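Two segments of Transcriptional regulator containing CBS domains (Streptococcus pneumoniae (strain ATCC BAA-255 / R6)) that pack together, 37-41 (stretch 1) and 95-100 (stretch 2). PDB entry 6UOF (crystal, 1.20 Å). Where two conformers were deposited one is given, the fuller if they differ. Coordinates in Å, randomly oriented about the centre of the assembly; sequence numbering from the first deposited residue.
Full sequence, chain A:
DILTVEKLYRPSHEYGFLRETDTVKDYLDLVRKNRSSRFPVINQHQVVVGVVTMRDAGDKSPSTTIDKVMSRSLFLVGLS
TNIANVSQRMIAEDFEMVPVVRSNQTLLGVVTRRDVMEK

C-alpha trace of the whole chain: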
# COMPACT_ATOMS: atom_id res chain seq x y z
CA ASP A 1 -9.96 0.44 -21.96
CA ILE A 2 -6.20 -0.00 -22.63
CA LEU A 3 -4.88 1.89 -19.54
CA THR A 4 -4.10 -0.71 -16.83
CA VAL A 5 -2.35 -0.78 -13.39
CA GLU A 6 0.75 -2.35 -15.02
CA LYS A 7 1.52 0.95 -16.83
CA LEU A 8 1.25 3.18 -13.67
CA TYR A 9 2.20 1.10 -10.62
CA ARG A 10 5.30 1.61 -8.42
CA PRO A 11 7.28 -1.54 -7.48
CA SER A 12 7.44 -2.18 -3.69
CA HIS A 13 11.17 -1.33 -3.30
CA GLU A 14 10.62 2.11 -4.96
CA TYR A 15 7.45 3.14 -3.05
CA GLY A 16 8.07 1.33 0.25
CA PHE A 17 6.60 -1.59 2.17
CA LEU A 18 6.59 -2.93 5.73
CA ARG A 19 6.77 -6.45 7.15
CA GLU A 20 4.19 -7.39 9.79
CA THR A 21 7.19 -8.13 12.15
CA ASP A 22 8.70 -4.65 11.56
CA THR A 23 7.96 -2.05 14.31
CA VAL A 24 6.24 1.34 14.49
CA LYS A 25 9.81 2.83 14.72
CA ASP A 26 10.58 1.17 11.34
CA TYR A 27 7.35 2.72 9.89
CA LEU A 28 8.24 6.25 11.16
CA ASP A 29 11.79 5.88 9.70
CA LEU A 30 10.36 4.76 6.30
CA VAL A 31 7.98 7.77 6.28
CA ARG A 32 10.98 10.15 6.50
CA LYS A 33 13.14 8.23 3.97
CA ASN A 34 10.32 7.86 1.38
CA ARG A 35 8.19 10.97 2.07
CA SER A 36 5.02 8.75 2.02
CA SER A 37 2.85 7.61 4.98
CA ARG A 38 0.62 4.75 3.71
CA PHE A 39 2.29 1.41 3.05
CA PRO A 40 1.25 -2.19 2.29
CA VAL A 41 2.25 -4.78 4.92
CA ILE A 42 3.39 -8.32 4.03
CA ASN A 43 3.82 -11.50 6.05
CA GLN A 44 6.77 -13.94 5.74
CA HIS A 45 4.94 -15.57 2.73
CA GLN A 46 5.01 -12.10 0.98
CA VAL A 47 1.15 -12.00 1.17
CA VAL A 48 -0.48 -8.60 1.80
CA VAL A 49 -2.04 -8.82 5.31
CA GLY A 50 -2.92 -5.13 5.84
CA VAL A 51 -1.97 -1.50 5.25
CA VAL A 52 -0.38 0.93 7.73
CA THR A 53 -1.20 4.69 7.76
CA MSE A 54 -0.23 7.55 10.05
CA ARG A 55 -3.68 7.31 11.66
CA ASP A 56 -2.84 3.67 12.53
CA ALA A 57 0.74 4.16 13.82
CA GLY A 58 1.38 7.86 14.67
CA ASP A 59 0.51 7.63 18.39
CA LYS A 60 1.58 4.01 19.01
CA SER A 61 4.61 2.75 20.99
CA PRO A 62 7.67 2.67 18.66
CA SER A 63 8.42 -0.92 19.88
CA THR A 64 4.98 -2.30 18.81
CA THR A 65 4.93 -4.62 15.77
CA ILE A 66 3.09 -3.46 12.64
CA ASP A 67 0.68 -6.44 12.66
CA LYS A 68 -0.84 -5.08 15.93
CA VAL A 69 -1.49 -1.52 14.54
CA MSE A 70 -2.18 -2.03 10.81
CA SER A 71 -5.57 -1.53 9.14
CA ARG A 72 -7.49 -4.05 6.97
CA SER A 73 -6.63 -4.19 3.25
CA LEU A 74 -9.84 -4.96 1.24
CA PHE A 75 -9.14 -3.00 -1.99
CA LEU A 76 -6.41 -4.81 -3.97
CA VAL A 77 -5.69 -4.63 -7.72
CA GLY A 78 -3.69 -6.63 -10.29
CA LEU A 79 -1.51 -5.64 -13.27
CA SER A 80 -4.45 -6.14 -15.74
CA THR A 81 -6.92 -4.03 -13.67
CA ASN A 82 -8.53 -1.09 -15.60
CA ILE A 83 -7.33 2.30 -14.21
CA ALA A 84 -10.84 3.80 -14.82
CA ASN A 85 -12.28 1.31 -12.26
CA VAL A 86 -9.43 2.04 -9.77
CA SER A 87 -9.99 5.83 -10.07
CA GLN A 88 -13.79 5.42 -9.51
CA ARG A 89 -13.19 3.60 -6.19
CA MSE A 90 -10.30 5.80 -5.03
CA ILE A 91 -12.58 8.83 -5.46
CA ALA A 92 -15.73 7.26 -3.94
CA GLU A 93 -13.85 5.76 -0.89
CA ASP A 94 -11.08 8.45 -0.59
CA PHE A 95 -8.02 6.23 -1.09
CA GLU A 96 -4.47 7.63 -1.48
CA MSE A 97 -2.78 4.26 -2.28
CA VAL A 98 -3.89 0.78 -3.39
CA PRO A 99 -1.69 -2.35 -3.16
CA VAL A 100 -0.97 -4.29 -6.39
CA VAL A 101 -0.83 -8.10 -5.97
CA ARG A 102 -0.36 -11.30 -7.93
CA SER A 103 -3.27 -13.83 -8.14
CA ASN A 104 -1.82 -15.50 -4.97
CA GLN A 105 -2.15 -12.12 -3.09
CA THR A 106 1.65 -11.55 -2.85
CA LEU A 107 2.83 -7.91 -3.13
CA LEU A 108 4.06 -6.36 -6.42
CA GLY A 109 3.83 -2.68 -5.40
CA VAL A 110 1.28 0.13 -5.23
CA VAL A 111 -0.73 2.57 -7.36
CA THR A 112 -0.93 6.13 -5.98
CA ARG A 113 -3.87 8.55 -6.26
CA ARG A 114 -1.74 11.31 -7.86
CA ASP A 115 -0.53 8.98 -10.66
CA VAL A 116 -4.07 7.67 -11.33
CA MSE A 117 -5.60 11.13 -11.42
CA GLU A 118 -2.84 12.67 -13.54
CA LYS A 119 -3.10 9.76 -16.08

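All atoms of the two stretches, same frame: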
# COMPACT_ATOMS: atom_id res chain seq x y z
N SER A 37 3.29 8.05 3.62
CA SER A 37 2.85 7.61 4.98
C SER A 37 1.88 6.43 4.96
O SER A 37 1.41 6.05 6.05
CB SER A 37 2.24 8.76 5.72
OG SER A 37 1.09 9.23 5.05
N ARG A 38 1.56 5.89 3.80
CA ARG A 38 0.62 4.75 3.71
C ARG A 38 1.33 3.63 2.97
O ARG A 38 1.72 3.81 1.81
CB ARG A 38 -0.68 5.17 3.05
CG ARG A 38 -1.36 6.31 3.79
CD ARG A 38 -2.75 6.63 3.32
NE ARG A 38 -3.33 7.65 4.17
CZ ARG A 38 -4.55 8.15 4.04
NH1 ARG A 38 -5.35 7.72 3.08
NH2 ARG A 38 -4.96 9.08 4.87
N PHE A 39 1.52 2.52 3.66
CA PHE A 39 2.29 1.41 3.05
C PHE A 39 1.57 0.08 3.16
O PHE A 39 0.90 -0.21 4.17
CB PHE A 39 3.65 1.23 3.74
CG PHE A 39 4.52 2.45 3.67
CD1 PHE A 39 5.17 2.79 2.50
CD2 PHE A 39 4.68 3.28 4.77
CE1 PHE A 39 5.95 3.93 2.43
CE2 PHE A 39 5.48 4.40 4.70
CZ PHE A 39 6.11 4.73 3.53
N PRO A 40 1.73 -0.82 2.15
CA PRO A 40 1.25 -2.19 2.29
C PRO A 40 2.14 -2.93 3.29
O PRO A 40 3.32 -2.65 3.41
CB PRO A 40 1.41 -2.77 0.89
CG PRO A 40 2.59 -2.00 0.29
CD PRO A 40 2.45 -0.60 0.87
N VAL A 41 1.54 -3.92 3.95
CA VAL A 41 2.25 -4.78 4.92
C VAL A 41 2.18 -6.23 4.45
O VAL A 41 1.09 -6.70 4.12
CB VAL A 41 1.63 -4.65 6.32
CG1 VAL A 41 2.48 -5.43 7.31
CG2 VAL A 41 1.49 -3.20 6.75
N PHE A 95 -9.33 6.90 -1.24
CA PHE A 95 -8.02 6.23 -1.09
C PHE A 95 -6.89 7.11 -1.63
O PHE A 95 -7.07 7.84 -2.64
CB PHE A 95 -7.99 4.92 -1.89
CG PHE A 95 -8.71 3.76 -1.26
CD1 PHE A 95 -10.05 3.51 -1.51
CD2 PHE A 95 -8.02 2.89 -0.43
CE1 PHE A 95 -10.68 2.42 -0.93
CE2 PHE A 95 -8.66 1.81 0.15
CZ PHE A 95 -9.99 1.58 -0.09
N GLU A 96 -5.72 6.95 -1.04
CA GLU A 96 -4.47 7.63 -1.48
C GLU A 96 -3.55 6.61 -2.16
O GLU A 96 -2.71 6.97 -2.98
CB GLU A 96 -3.73 8.24 -0.29
CG GLU A 96 -4.43 9.45 0.33
CD GLU A 96 -4.21 10.76 -0.40
OE1 GLU A 96 -4.38 11.81 0.24
OE2 GLU A 96 -3.83 10.74 -1.59
N MSE A 97 -3.74 5.32 -1.85
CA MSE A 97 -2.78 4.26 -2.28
C MSE A 97 -3.56 2.95 -2.31
O MSE A 97 -4.44 2.77 -1.49
CB MSE A 97 -1.65 4.18 -1.25
CG MSE A 97 -0.58 3.12 -1.45
SE MSE A 97 -1.07 1.38 -0.71
CE MSE A 97 -1.19 1.50 1.23
N VAL A 98 -3.29 2.10 -3.30
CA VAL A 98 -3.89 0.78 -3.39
C VAL A 98 -2.79 -0.23 -3.66
O VAL A 98 -1.98 -0.05 -4.59
CB VAL A 98 -4.98 0.69 -4.46
CG1 VAL A 98 -5.66 -0.68 -4.45
CG2 VAL A 98 -6.01 1.80 -4.32
N PRO A 99 -2.68 -1.32 -2.87
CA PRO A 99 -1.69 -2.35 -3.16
C PRO A 99 -1.98 -3.13 -4.45
O PRO A 99 -3.13 -3.38 -4.77
CB PRO A 99 -1.77 -3.29 -1.96
CG PRO A 99 -2.46 -2.48 -0.88
CD PRO A 99 -3.45 -1.63 -1.64
N VAL A 100 -0.90 -3.48 -5.15
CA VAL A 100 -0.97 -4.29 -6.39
C VAL A 100 -0.45 -5.68 -6.03
O VAL A 100 0.67 -5.75 -5.49
CB VAL A 100 -0.14 -3.65 -7.52
CG1 VAL A 100 -0.22 -4.46 -8.80
CG2 VAL A 100 -0.57 -2.20 -7.77

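Read from the start of stretch 2, the contact begins almost empty. Phe 95 points its CA-to-CB bond sideways to stretch 1; CB of Phe 95 stays 6.3 Å from NH1 of Arg 38, and its ring is no closer. Glu 96 makes the first real contact, and not the one its charge might suggest: its CG lies over one face of the Arg 38 guanidinium, with NH1 of Arg 38 3.4 Å from CG of Glu 96. The aliphatic part of the acid packs on the flat cation, while, with chi1 and chi2 both m, the carboxylate stands clear, OE1 of Glu 96 lying 5.1 Å from NH1 of Arg 38. Arg 38 can reach this far because its side chain runs out from an m chi1 through t angles, nearly fully extended.

Met 97, a selenomethionine, does the most work on its side. Its t, m, m side chain delivers the terminal methyl to the backbone of stretch 1, where CE sits 3.7 Å from C of Arg 38, 3.7 Å from C of Phe 39 and 3.8 Å from N of Pro 40. The same methyl meets CD of the Pro 40 ring at 4.2 Å. One apolar tip thus covers three consecutive residues, and Phe 39 takes part through its main chain while its CB points away.

Val 98 is out of reach, as expected for alternation along a strand, and Pro 99 returns to the interface, its CG 4.3 Å from CB of Pro 40. These two rings meet where the CA atoms of Pro 40 and Pro 99 are 6.2 Å apart. Val 100 again drops out.

No hydrogen bond joins the stretches. The strands run in broadly the same direction, 39° apart, with axes 7.5 Å apart at closest approach. The rule is economical: within the strand of stretch 2, Met 97 and Pro 99 face across while Val 98 and Val 100 do not, compact prolines meet at the close point, and a long methionine fills the space beside them; Glu 96 adds a separate contact before the strand.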